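Local coordinates for RmpA (Streptococcus mutans, PDB 3BJV), which probably acts as the IIA component of an ascorbate-specific phosphotransferase system, relaying phosphoryl groups during ascorbate uptake, at residues I13-T18 against L82-E87; G63-H68 against Q98-L103; N2-F7 against E140-V145. All coordinates share one frame; numbering follows the deposited sequence.

How the contacts relate
All three contacts belong to one three-layer alpha/beta fold. Contact 2 (63-68 with 98-103) is the most central, about 4 Å between its centre and that of the chain, while contacts 1 and 3 lie at about 11 and 12 Å. Contacts 1 and 2 are both parallel strand pairings held by backbone hydrogen bonds; Val83 and Leu85 probably bond to Leu100 and Gln98, so both belong to one sheet. Contact 1 is partly solvent-exposed at its threonine-rich end, and contact 2 is buried. Contact 3, as peripheral as contact 1 yet buried too, joins two helices through aliphatic and aromatic groups, and its Phe7 and Val141 rest on Ile13 and Leu82 of contact 1.

Contact 1 of 3, residues I13-T18 against L82-E87; sequences IRLGLT and LVTLTE
Arg14 and Leu82 begin the backbone ladder of this parallel strand pair, whose short axes diverge by 6°. Arg14 N donates to Leu82 O at 2.9 Å, and the answering bond from Thr84 N to Arg14 O is weak at 3.5 Å. Past a break in register, Leu17 N reaches Thr84 O at 3.0 Å, and Thr86 N reaches Leu17 O at 2.9 Å. Since Arg14 pairs with Val83 but Leu17 with Leu85, the 13-18 side has one extra residue: a beta bulge. Gly16 lies inside it with positive phi.

Polar side chains supply the second kind of bond. Thr84 OG1 stands between its own backbone N and carbonyl carbon (chi1 57°), where it accepts from Gly16 N at 3.0 Å and 168°; the bulged amide is thus met by a side chain. Farther on, Thr18 OG1 and Thr86 OG1 share a hydrogen bond of 3.0 Å, their side chains slanting across each other. Arg14 instead turns its guanidinium end from segment 82-87, binding Glu35 through NH1 in a salt bridge and His11 O through NE.

Strand 13-17 pairs with strand 79-85 in the mixed sheet of the alpha/beta sandwich, and the two faces of the pair meet different helices. Ile13, Leu15 and Leu82 rest on Val141 of helix 138-147, and Phe7 of helix 3-10 also reaches Ile13 and Leu82. Across the sheet, Leu17 and Val83 meet Leu28 and Ser29 of helix 22-36.

Apolar contacts follow this division. Leu15 CD2 touches Leu82 CD2 at 4.1 Å on the Val141 side, running obliquely past Thr84 on the way. On the helix 22-36 side, Leu17 CD1 meets Val83 CG1 at 4.4 Å.

Contact 2 of 3, residues G63-H68 against Q98-L103; sequences GMAMPH and QVLLAL
Gly63 O is gripped by two amides of the neighbouring strand: Val99 N at 3.1 Å arrives nearly straight along the carbonyl bond (170° at the oxygen), while Gln98 N at 2.9 Å comes in bent (134°), tilted from the carbonyl plane. The parallel ladder then alternates, Ala65 N giving to Val99 O at 3.1 Å and Leu101 N to Ala65 O at 2.9 Å. At Pro67 the backbone has no N-H to give, and its CD lies 3.4 Å from Leu101 O instead. Pro67 O still accepts from Leu103 N at 3.1 Å.

Just past the end of strand 63-65, in the loop leaving this central strand pair of the sandwich, Pro67-His68 matches the Pro-His pair at the histidine that IIA proteins of this family phosphorylate, so His68 is probably that residue. With CG between backbone N and carbonyl carbon (chi1 65°), its ring curls back and ND1 donates to Met66 O at 2.9 Å in the ring plane, which fixes the ring's rotation. The ring also meets His111 and Tyr57, and His68 packs on Thr112 of the second subunit. His68 O and Leu103 O accept from Tyr57 and Tyr43. Met66 CE lies alongside Leu103 CD2.

Contact 3 of 3, residues N2-F7 against E140-V145; sequences NLAQAF and EVLAMV
Phe7 turns one edge of its ring to helix 138-147. Near the ring plane, Val145 CG2 stands 4.0 Å from Phe7 CE2, and Leu142 CD2 stands 4.1 Å from Phe7 CD2, so two methyls meet adjacent ring carbons. Val141 CG1, 4.2 Å from Phe7 CE2, approaches obliquely. Phe7 CG is anti to its carbonyl carbon (chi1 -74°), which directs the ring toward helix 138-147. On the sheet side, Phe80 touches the same side chain.

Beyond the ring, Ala4 takes the closest approach. Leu142 CD2 lies 3.7 Å from Ala4 CA and is also in contact with Ala4 CB, and Val145 CG1 reaches that same methyl at 4.2 Å. Consistent with the short alanine side chain, Ala4 CA and Leu142 CA are 6.2 Å apart, the nearest CA pair of the two segments. The segment axes approach to 10.2 Å and run nearly antiparallel, at 160°. These are the N-terminal helix 3-10 and the helix 138-147, laid side by side in one outer layer of the alpha/beta sandwich, over strands 13-17 and 79-85.

Leu3 adds its CB, which meets Val145 CG1 at 4.3 Å. The side chains of Phe7 and Leu142 run in opposite directions alongside each other, and the Val145 side chain meets that of Phe7 at an oblique angle, at the ring edge.

Contact 1 of 3, residues I13-T18 against L82-E87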
ATOM      1  N   ILE A  13       8.710   6.981 -18.707  1.00  8.40           N
ATOM      2  CA  ILE A  13       7.376   7.467 -19.053  1.00  9.02           C
ATOM      3  C   ILE A  13       7.166   7.324 -20.561  1.00  9.97           C
ATOM      4  O   ILE A  13       7.898   7.951 -21.339  1.00 11.10           O
ATOM      5  CB  ILE A  13       7.166   8.948 -18.748  1.00  8.96           C
ATOM      6  CG1 ILE A  13       7.287   9.222 -17.253  1.00  7.50           C
ATOM      7  CG2 ILE A  13       5.793   9.343 -19.274  1.00  7.10           C
ATOM      8  CD1 ILE A  13       7.273  10.664 -16.927  1.00  6.31           C
ATOM      9  N   ARG A  14       6.214   6.478 -20.975  1.00  9.12           N
ATOM     10  CA  ARG A  14       5.972   6.170 -22.385  1.00  7.07           C
ATOM     11  C   ARG A  14       4.477   6.330 -22.563  1.00  7.81           C
ATOM     12  O   ARG A  14       3.718   5.611 -21.968  1.00  8.36           O
ATOM     13  CB  ARG A  14       6.419   4.732 -22.710  1.00  7.04           C
ATOM     14  CG  ARG A  14       7.883   4.319 -22.286  1.00  4.68           C
ATOM     15  CD  ARG A  14       9.052   5.105 -23.019  1.00  6.79           C
ATOM     16  NE  ARG A  14      10.391   4.649 -22.584  1.00  7.69           N
ATOM     17  CZ  ARG A  14      11.112   3.678 -23.147  1.00  7.59           C
ATOM     18  NH1 ARG A  14      12.290   3.342 -22.627  1.00  8.45           N
ATOM     19  NH2 ARG A  14      10.675   3.032 -24.218  1.00  6.64           N
ATOM     20  N   LEU A  15       4.029   7.296 -23.351  1.00  8.39           N
ATOM     21  CA  LEU A  15       2.614   7.613 -23.391  1.00  8.20           C
ATOM     22  C   LEU A  15       1.934   7.283 -24.705  1.00  8.44           C
ATOM     23  O   LEU A  15       2.612   7.187 -25.757  1.00  8.82           O
ATOM     24  CB  LEU A  15       2.461   9.103 -23.127  1.00  8.68           C
ATOM     25  CG  LEU A  15       3.063   9.670 -21.872  1.00  7.07           C
ATOM     26  CD1 LEU A  15       3.094  11.158 -22.100  1.00  8.37           C
ATOM     27  CD2 LEU A  15       2.227   9.354 -20.615  1.00  6.08           C
ATOM     28  N   GLY A  16       0.599   7.144 -24.651  1.00  7.51           N
ATOM     29  CA  GLY A  16      -0.214   6.901 -25.846  1.00  7.90           C
ATOM     30  C   GLY A  16       0.084   5.602 -26.610  1.00  9.76           C
ATOM     31  O   GLY A  16       0.102   5.570 -27.864  1.00  9.20           O
ATOM     32  N   LEU A  17       0.287   4.517 -25.854  1.00  9.49           N
ATOM     33  CA  LEU A  17       0.628   3.230 -26.419  1.00 10.65           C
ATOM     34  C   LEU A  17      -0.611   2.397 -26.613  1.00 11.63           C
ATOM     35  O   LEU A  17      -1.603   2.619 -25.967  1.00 11.79           O
ATOM     36  CB  LEU A  17       1.662   2.501 -25.530  1.00  9.84           C
ATOM     37  CG  LEU A  17       3.000   3.239 -25.278  1.00  8.42           C
ATOM     38  CD1 LEU A  17       4.010   2.284 -24.667  1.00  8.87           C
ATOM     39  CD2 LEU A  17       3.563   3.836 -26.580  1.00  3.86           C
ATOM     40  N   THR A  18      -0.535   1.430 -27.507  1.00 13.42           N
ATOM     41  CA  THR A  18      -1.658   0.553 -27.797  1.00 15.34           C
ATOM     42  C   THR A  18      -1.262  -0.892 -27.408  1.00 15.79           C
ATOM     43  O   THR A  18      -0.208  -1.369 -27.833  1.00 16.09           O
ATOM     44  CB  THR A  18      -2.072   0.646 -29.314  1.00 15.79           C
ATOM     45  OG1 THR A  18      -2.411   2.012 -29.619  1.00 18.51           O
ATOM     46  CG2 THR A  18      -3.302  -0.224 -29.626  1.00 17.05           C
ATOM     47  N   LEU A  82       5.751   4.606 -16.089  1.00  8.56           N
ATOM     48  CA  LEU A  82       4.396   4.989 -16.288  1.00  8.49           C
ATOM     49  C   LEU A  82       4.115   4.890 -17.778  1.00  8.96           C
ATOM     50  O   LEU A  82       4.839   5.475 -18.622  1.00  8.48           O
ATOM     51  CB  LEU A  82       4.148   6.397 -15.766  1.00  8.20           C
ATOM     52  CG  LEU A  82       2.673   6.799 -15.644  1.00  9.02           C
ATOM     53  CD1 LEU A  82       2.584   7.750 -14.504  1.00 11.95           C
ATOM     54  CD2 LEU A  82       2.156   7.449 -16.932  1.00  7.28           C
ATOM     55  N   VAL A  83       3.059   4.138 -18.080  1.00  9.05           N
ATOM     56  CA  VAL A  83       2.611   3.884 -19.433  1.00  8.27           C
ATOM     57  C   VAL A  83       1.106   4.230 -19.442  1.00  8.49           C
ATOM     58  O   VAL A  83       0.391   3.844 -18.507  1.00  8.99           O
ATOM     59  CB  VAL A  83       2.818   2.383 -19.782  1.00  8.73           C
ATOM     60  CG1 VAL A  83       1.844   1.913 -20.897  1.00  9.67           C
ATOM     61  CG2 VAL A  83       4.298   2.063 -20.160  1.00  6.15           C
ATOM     62  N   THR A  84       0.630   4.927 -20.479  1.00  7.40           N
ATOM     63  CA  THR A  84      -0.809   5.151 -20.690  1.00  6.97           C
ATOM     64  C   THR A  84      -1.192   4.507 -22.012  1.00  8.09           C
ATOM     65  O   THR A  84      -0.426   4.534 -22.945  1.00  8.66           O
ATOM     66  CB  THR A  84      -1.153   6.635 -20.779  1.00  6.94           C
ATOM     67  OG1 THR A  84      -0.399   7.242 -21.826  1.00  7.59           O
ATOM     68  CG2 THR A  84      -0.862   7.379 -19.431  1.00  5.36           C
ATOM     69  N   LEU A  85      -2.338   3.857 -22.051  1.00  9.06           N
ATOM     70  CA  LEU A  85      -2.897   3.223 -23.261  1.00 10.45           C
ATOM     71  C   LEU A  85      -3.933   4.135 -23.965  1.00 11.54           C
ATOM     72  O   LEU A  85      -4.578   4.995 -23.317  1.00 11.37           O
ATOM     73  CB  LEU A  85      -3.582   1.876 -22.876  1.00  9.42           C
ATOM     74  CG  LEU A  85      -2.666   0.891 -22.149  1.00  8.58           C
ATOM     75  CD1 LEU A  85      -3.459  -0.197 -21.679  1.00  9.31           C
ATOM     76  CD2 LEU A  85      -1.627   0.331 -23.109  1.00 12.69           C
ATOM     77  N   THR A  86      -4.156   3.881 -25.261  1.00 12.18           N
ATOM     78  CA  THR A  86      -5.144   4.648 -26.008  1.00 13.24           C
ATOM     79  C   THR A  86      -6.572   4.116 -25.792  1.00 14.85           C
ATOM     80  O   THR A  86      -7.551   4.871 -25.908  1.00 15.17           O
ATOM     81  CB  THR A  86      -4.784   4.726 -27.491  1.00 13.64           C
ATOM     82  OG1 THR A  86      -4.566   3.402 -27.998  1.00 12.70           O
ATOM     83  CG2 THR A  86      -3.482   5.600 -27.687  1.00 12.78           C
ATOM     84  N   GLU A  87      -6.676   2.823 -25.463  1.00 15.37           N
ATOM     85  CA  GLU A  87      -7.907   2.179 -25.042  1.00 15.75           C
ATOM     86  C   GLU A  87      -7.574   1.328 -23.850  1.00 14.54           C
ATOM     87  O   GLU A  87      -6.478   0.804 -23.789  1.00 12.69           O
ATOM     88  CB  GLU A  87      -8.354   1.240 -26.126  1.00 16.70           C
ATOM     89  CG  GLU A  87      -8.887   1.999 -27.265  1.00 26.21           C
ATOM     90  CD  GLU A  87      -8.565   1.339 -28.559  1.00 34.94           C
ATOM     91  OE1 GLU A  87      -8.978   0.143 -28.707  1.00 33.55           O
ATOM     92  OE2 GLU A  87      -7.890   2.040 -29.394  1.00 37.59           O
TER

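Contact 2 of 3, residues G63-H68 against Q98-L103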
ATOM      1  N   GLY A  63      -9.267   1.707 -13.450  1.00 16.71           N
ATOM      2  CA  GLY A  63      -8.446   2.429 -14.400  1.00 14.99           C
ATOM      3  C   GLY A  63      -6.925   2.243 -14.261  1.00 14.23           C
ATOM      4  O   GLY A  63      -6.193   2.395 -15.241  1.00 14.46           O
ATOM      5  N   MET A  64      -6.412   1.935 -13.081  1.00 12.96           N
ATOM      6  CA  MET A  64      -4.960   1.828 -12.963  1.00 13.44           C
ATOM      7  C   MET A  64      -4.430   0.461 -12.411  1.00 12.74           C
ATOM      8  O   MET A  64      -5.136  -0.256 -11.688  1.00 12.68           O
ATOM      9  CB  MET A  64      -4.399   3.032 -12.180  1.00 14.03           C
ATOM     10  CG  MET A  64      -4.619   2.993 -10.660  1.00 17.62           C
ATOM     11  SD  MET A  64      -3.593   1.767  -9.748  1.00 21.95           S
ATOM     12  CE  MET A  64      -2.062   2.682  -9.567  1.00 19.21           C
ATOM     13  N   ALA A  65      -3.201   0.119 -12.784  1.00 11.26           N
ATOM     14  CA  ALA A  65      -2.488  -1.021 -12.261  1.00  9.65           C
ATOM     15  C   ALA A  65      -1.081  -0.569 -11.871  1.00  9.99           C
ATOM     16  O   ALA A  65      -0.490   0.266 -12.554  1.00  8.95           O
ATOM     17  CB  ALA A  65      -2.416  -2.107 -13.321  1.00  9.21           C
ATOM     18  N   MET A  66      -0.549  -1.113 -10.775  1.00 10.23           N
ATOM     19  CA  MET A  66       0.881  -1.006 -10.460  1.00 13.10           C
ATOM     20  C   MET A  66       1.583  -2.365 -10.534  1.00 10.50           C
ATOM     21  O   MET A  66       1.913  -2.943  -9.505  1.00 10.16           O
ATOM     22  CB  MET A  66       1.124  -0.339  -9.095  1.00 11.97           C
ATOM     23  CG  MET A  66       0.079  -0.643  -8.125  1.00 16.35           C
ATOM     24  SD  MET A  66       0.486  -0.092  -6.475  1.00 22.64           S
ATOM     25  CE  MET A  66       1.763  -1.330  -6.044  1.00 20.34           C
ATOM     26  N   PRO A  67       1.838  -2.876 -11.758  1.00  9.74           N
ATOM     27  CA  PRO A  67       2.399  -4.230 -11.907  1.00  8.67           C
ATOM     28  C   PRO A  67       3.777  -4.357 -11.207  1.00  8.02           C
ATOM     29  O   PRO A  67       4.633  -3.455 -11.341  1.00  7.63           O
ATOM     30  CB  PRO A  67       2.580  -4.379 -13.421  1.00  9.04           C
ATOM     31  CG  PRO A  67       1.913  -3.208 -14.057  1.00  8.90           C
ATOM     32  CD  PRO A  67       1.733  -2.153 -13.038  1.00  9.70           C
ATOM     33  N   HIS A  68       3.952  -5.422 -10.437  1.00  6.81           N
ATOM     34  CA  HIS A  68       5.202  -5.722  -9.729  1.00  7.83           C
ATOM     35  C   HIS A  68       5.279  -7.211  -9.337  1.00  9.27           C
ATOM     36  O   HIS A  68       4.312  -7.972  -9.473  1.00  9.61           O
ATOM     37  CB  HIS A  68       5.348  -4.884  -8.472  1.00  6.80           C
ATOM     38  CG  HIS A  68       4.313  -5.178  -7.439  1.00  6.11           C
ATOM     39  ND1 HIS A  68       2.986  -4.828  -7.587  1.00  4.16           N
ATOM     40  CD2 HIS A  68       4.404  -5.803  -6.246  1.00  5.90           C
ATOM     41  CE1 HIS A  68       2.302  -5.235  -6.536  1.00  5.43           C
ATOM     42  NE2 HIS A  68       3.137  -5.849  -5.714  1.00  7.95           N
ATOM     43  N   GLN A  98      -6.303   1.495 -17.970  1.00 12.84           N
ATOM     44  CA  GLN A  98      -5.758   2.379 -18.978  1.00 12.25           C
ATOM     45  C   GLN A  98      -4.403   3.016 -18.632  1.00 11.26           C
ATOM     46  O   GLN A  98      -3.717   3.515 -19.496  1.00  9.24           O
ATOM     47  CB  GLN A  98      -6.767   3.446 -19.347  1.00 12.01           C
ATOM     48  CG  GLN A  98      -6.492   3.927 -20.748  1.00 16.11           C
ATOM     49  CD  GLN A  98      -7.617   4.761 -21.324  1.00 19.99           C
ATOM     50  OE1 GLN A  98      -7.571   5.141 -22.500  1.00 18.86           O
ATOM     51  NE2 GLN A  98      -8.654   5.026 -20.505  1.00 18.26           N
ATOM     52  N   VAL A  99      -4.037   3.022 -17.345  1.00 12.28           N
ATOM     53  CA  VAL A  99      -2.752   3.595 -16.909  1.00 11.83           C
ATOM     54  C   VAL A  99      -1.965   2.547 -16.124  1.00 11.60           C
ATOM     55  O   VAL A  99      -2.505   1.931 -15.204  1.00 11.55           O
ATOM     56  CB  VAL A  99      -2.914   4.881 -16.060  1.00 12.01           C
ATOM     57  CG1 VAL A  99      -1.568   5.545 -15.823  1.00 10.86           C
ATOM     58  CG2 VAL A  99      -3.895   5.864 -16.717  1.00 13.37           C
ATOM     59  N   LEU A 100      -0.692   2.351 -16.489  1.00 11.08           N
ATOM     60  CA  LEU A 100       0.145   1.383 -15.780  1.00 10.98           C
ATOM     61  C   LEU A 100       1.397   2.030 -15.193  1.00 10.52           C
ATOM     62  O   LEU A 100       2.174   2.684 -15.890  1.00 11.66           O
ATOM     63  CB  LEU A 100       0.473   0.135 -16.631  1.00 10.62           C
ATOM     64  CG  LEU A 100      -0.734  -0.560 -17.211  1.00  9.89           C
ATOM     65  CD1 LEU A 100      -0.842  -0.223 -18.690  1.00  9.96           C
ATOM     66  CD2 LEU A 100      -0.574  -2.043 -17.041  1.00  9.80           C
ATOM     67  N   LEU A 101       1.539   1.889 -13.885  1.00  9.95           N
ATOM     68  CA  LEU A 101       2.694   2.367 -13.195  1.00  9.60           C
ATOM     69  C   LEU A 101       3.417   1.145 -12.571  1.00 10.53           C
ATOM     70  O   LEU A 101       3.018   0.652 -11.511  1.00 10.24           O
ATOM     71  CB  LEU A 101       2.301   3.430 -12.170  1.00  8.68           C
ATOM     72  CG  LEU A 101       3.329   4.526 -11.838  1.00  7.39           C
ATOM     73  CD1 LEU A 101       2.623   5.705 -11.109  1.00  8.89           C
ATOM     74  CD2 LEU A 101       4.455   3.948 -10.970  1.00  2.00           C
ATOM     75  N   ALA A 102       4.419   0.634 -13.288  1.00  9.97           N
ATOM     76  CA  ALA A 102       5.214  -0.500 -12.830  1.00 10.22           C
ATOM     77  C   ALA A 102       6.177  -0.064 -11.754  1.00 10.67           C
ATOM     78  O   ALA A 102       6.704   1.038 -11.760  1.00 11.84           O
ATOM     79  CB  ALA A 102       5.954  -1.106 -13.933  1.00  9.43           C
ATOM     80  N   LEU A 103       6.426  -0.968 -10.843  1.00 11.16           N
ATOM     81  CA  LEU A 103       7.071  -0.643  -9.620  1.00 11.14           C
ATOM     82  C   LEU A 103       8.192  -1.646  -9.494  1.00 10.66           C
ATOM     83  O   LEU A 103       7.920  -2.865  -9.583  1.00 11.27           O
ATOM     84  CB  LEU A 103       6.016  -0.876  -8.510  1.00 11.79           C
ATOM     85  CG  LEU A 103       6.324  -0.987  -7.008  1.00 13.14           C
ATOM     86  CD1 LEU A 103       7.509  -0.034  -6.626  1.00 14.56           C
ATOM     87  CD2 LEU A 103       5.047  -0.601  -6.253  1.00 10.39           C
TER

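Contact 3 of 3, residues N2-F7 against E140-V145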
ATOM      1  N   ASN A   2      12.400   8.686  -5.398  1.00 26.86           N
ATOM      2  CA  ASN A   2      11.333   9.601  -5.696  1.00 24.99           C
ATOM      3  C   ASN A   2      10.799   9.301  -7.125  1.00 23.00           C
ATOM      4  O   ASN A   2      11.582   8.983  -8.032  1.00 23.17           O
ATOM      5  CB  ASN A   2      11.916  11.005  -5.473  1.00 26.18           C
ATOM      6  CG  ASN A   2      11.309  12.078  -6.357  1.00 29.34           C
ATOM      7  OD1 ASN A   2      10.086  12.365  -6.333  1.00 33.50           O
ATOM      8  ND2 ASN A   2      12.176  12.729  -7.116  1.00 32.63           N
ATOM      9  N   LEU A   3       9.471   9.324  -7.311  1.00 20.23           N
ATOM     10  CA  LEU A   3       8.848   9.188  -8.635  1.00 18.09           C
ATOM     11  C   LEU A   3       9.444  10.010  -9.793  1.00 16.87           C
ATOM     12  O   LEU A   3       9.807   9.443 -10.805  1.00 16.37           O
ATOM     13  CB  LEU A   3       7.361   9.514  -8.563  1.00 17.88           C
ATOM     14  CG  LEU A   3       6.331   8.411  -8.445  1.00 18.87           C
ATOM     15  CD1 LEU A   3       4.908   8.989  -8.398  1.00 17.81           C
ATOM     16  CD2 LEU A   3       6.471   7.379  -9.555  1.00 18.82           C
ATOM     17  N   ALA A   4       9.509  11.342  -9.674  1.00 15.64           N
ATOM     18  CA  ALA A   4      10.068  12.185 -10.748  1.00 14.89           C
ATOM     19  C   ALA A   4      11.476  11.795 -11.246  1.00 14.65           C
ATOM     20  O   ALA A   4      11.771  11.653 -12.464  1.00 14.05           O
ATOM     21  CB  ALA A   4      10.051  13.617 -10.321  1.00 15.22           C
ATOM     22  N   GLN A   5      12.349  11.617 -10.283  1.00 14.48           N
ATOM     23  CA  GLN A   5      13.706  11.280 -10.555  1.00 16.11           C
ATOM     24  C   GLN A   5      13.834   9.876 -11.121  1.00 15.87           C
ATOM     25  O   GLN A   5      14.622   9.678 -12.033  1.00 16.86           O
ATOM     26  CB  GLN A   5      14.522  11.523  -9.298  1.00 17.23           C
ATOM     27  CG  GLN A   5      15.600  10.536  -9.031  1.00 25.04           C
ATOM     28  CD  GLN A   5      16.977  11.106  -9.257  1.00 34.84           C
ATOM     29  OE1 GLN A   5      17.740  11.355  -8.290  1.00 37.37           O
ATOM     30  NE2 GLN A   5      17.327  11.314 -10.545  1.00 37.93           N
ATOM     31  N   ALA A   6      13.056   8.904 -10.616  1.00 15.12           N
ATOM     32  CA  ALA A   6      12.977   7.575 -11.241  1.00 13.53           C
ATOM     33  C   ALA A   6      12.534   7.661 -12.712  1.00 13.32           C
ATOM     34  O   ALA A   6      13.158   7.075 -13.619  1.00 13.47           O
ATOM     35  CB  ALA A   6      12.029   6.666 -10.451  1.00 12.53           C
ATOM     36  N   PHE A   7      11.448   8.381 -12.947  1.00 12.62           N
ATOM     37  CA  PHE A   7      10.951   8.581 -14.298  1.00 13.48           C
ATOM     38  C   PHE A   7      12.019   9.163 -15.215  1.00 14.16           C
ATOM     39  O   PHE A   7      12.172   8.679 -16.283  1.00 13.66           O
ATOM     40  CB  PHE A   7       9.754   9.526 -14.317  1.00 11.92           C
ATOM     41  CG  PHE A   7       8.490   8.927 -13.815  1.00 10.93           C
ATOM     42  CD1 PHE A   7       8.297   7.540 -13.803  1.00  7.92           C
ATOM     43  CD2 PHE A   7       7.449   9.763 -13.395  1.00 10.27           C
ATOM     44  CE1 PHE A   7       7.132   7.000 -13.366  1.00  7.67           C
ATOM     45  CE2 PHE A   7       6.228   9.224 -12.956  1.00 11.61           C
ATOM     46  CZ  PHE A   7       6.073   7.821 -12.934  1.00  9.14           C
ATOM     47  N   GLU A 140       4.606  16.904 -18.921  1.00 10.82           N
ATOM     48  CA  GLU A 140       3.226  17.027 -18.427  1.00 11.48           C
ATOM     49  C   GLU A 140       2.889  16.144 -17.254  1.00 10.10           C
ATOM     50  O   GLU A 140       2.224  16.614 -16.332  1.00 10.58           O
ATOM     51  CB  GLU A 140       2.207  16.785 -19.556  1.00 11.26           C
ATOM     52  CG  GLU A 140       2.151  17.933 -20.477  1.00 15.84           C
ATOM     53  CD  GLU A 140       1.355  17.658 -21.748  1.00 23.45           C
ATOM     54  OE1 GLU A 140       0.207  17.160 -21.694  1.00 23.48           O
ATOM     55  OE2 GLU A 140       1.890  18.000 -22.815  1.00 30.20           O
ATOM     56  N   VAL A 141       3.329  14.874 -17.315  1.00  9.18           N
ATOM     57  CA  VAL A 141       3.149  13.924 -16.255  1.00  8.43           C
ATOM     58  C   VAL A 141       3.890  14.366 -15.011  1.00  8.82           C
ATOM     59  O   VAL A 141       3.357  14.284 -13.911  1.00  9.09           O
ATOM     60  CB  VAL A 141       3.613  12.459 -16.640  1.00  8.89           C
ATOM     61  CG1 VAL A 141       3.628  11.529 -15.381  1.00  7.18           C
ATOM     62  CG2 VAL A 141       2.739  11.873 -17.655  1.00  6.46           C
ATOM     63  N   LEU A 142       5.130  14.785 -15.192  1.00 10.00           N
ATOM     64  CA  LEU A 142       5.952  15.316 -14.085  1.00 11.48           C
ATOM     65  C   LEU A 142       5.332  16.582 -13.481  1.00 12.04           C
ATOM     66  O   LEU A 142       5.371  16.754 -12.267  1.00 13.08           O
ATOM     67  CB  LEU A 142       7.365  15.631 -14.547  1.00 10.71           C
ATOM     68  CG  LEU A 142       8.233  14.505 -15.055  1.00 10.86           C
ATOM     69  CD1 LEU A 142       9.445  15.118 -15.719  1.00 11.52           C
ATOM     70  CD2 LEU A 142       8.643  13.606 -13.909  1.00  9.33           C
ATOM     71  N   ALA A 143       4.715  17.453 -14.286  1.00 12.23           N
ATOM     72  CA  ALA A 143       3.975  18.559 -13.644  1.00 12.14           C
ATOM     73  C   ALA A 143       2.890  18.014 -12.676  1.00 12.14           C
ATOM     74  O   ALA A 143       2.801  18.471 -11.522  1.00 12.53           O
ATOM     75  CB  ALA A 143       3.401  19.540 -14.669  1.00 12.20           C
ATOM     76  N   MET A 144       2.133  17.006 -13.102  1.00 11.28           N
ATOM     77  CA  MET A 144       1.255  16.270 -12.174  1.00 12.08           C
ATOM     78  C   MET A 144       1.926  15.670 -10.939  1.00 11.80           C
ATOM     79  O   MET A 144       1.380  15.733  -9.846  1.00 10.58           O
ATOM     80  CB  MET A 144       0.494  15.171 -12.895  1.00 11.92           C
ATOM     81  CG  MET A 144      -0.591  15.725 -13.799  1.00 12.47           C
ATOM     82  SD  MET A 144      -1.527  14.429 -14.639  1.00 15.30           S
ATOM     83  CE  MET A 144      -2.395  13.605 -13.297  1.00 16.41           C
ATOM     84  N   VAL A 145       3.117  15.098 -11.103  1.00 12.18           N
ATOM     85  CA  VAL A 145       3.842  14.558  -9.969  1.00 12.80           C
ATOM     86  C   VAL A 145       4.163  15.664  -8.972  1.00 14.97           C
ATOM     87  O   VAL A 145       3.981  15.470  -7.774  1.00 14.07           O
ATOM     88  CB  VAL A 145       5.115  13.796 -10.384  1.00 13.27           C
ATOM     89  CG1 VAL A 145       6.012  13.538  -9.176  1.00 11.40           C
ATOM     90  CG2 VAL A 145       4.756  12.478 -11.112  1.00 10.80           C
TER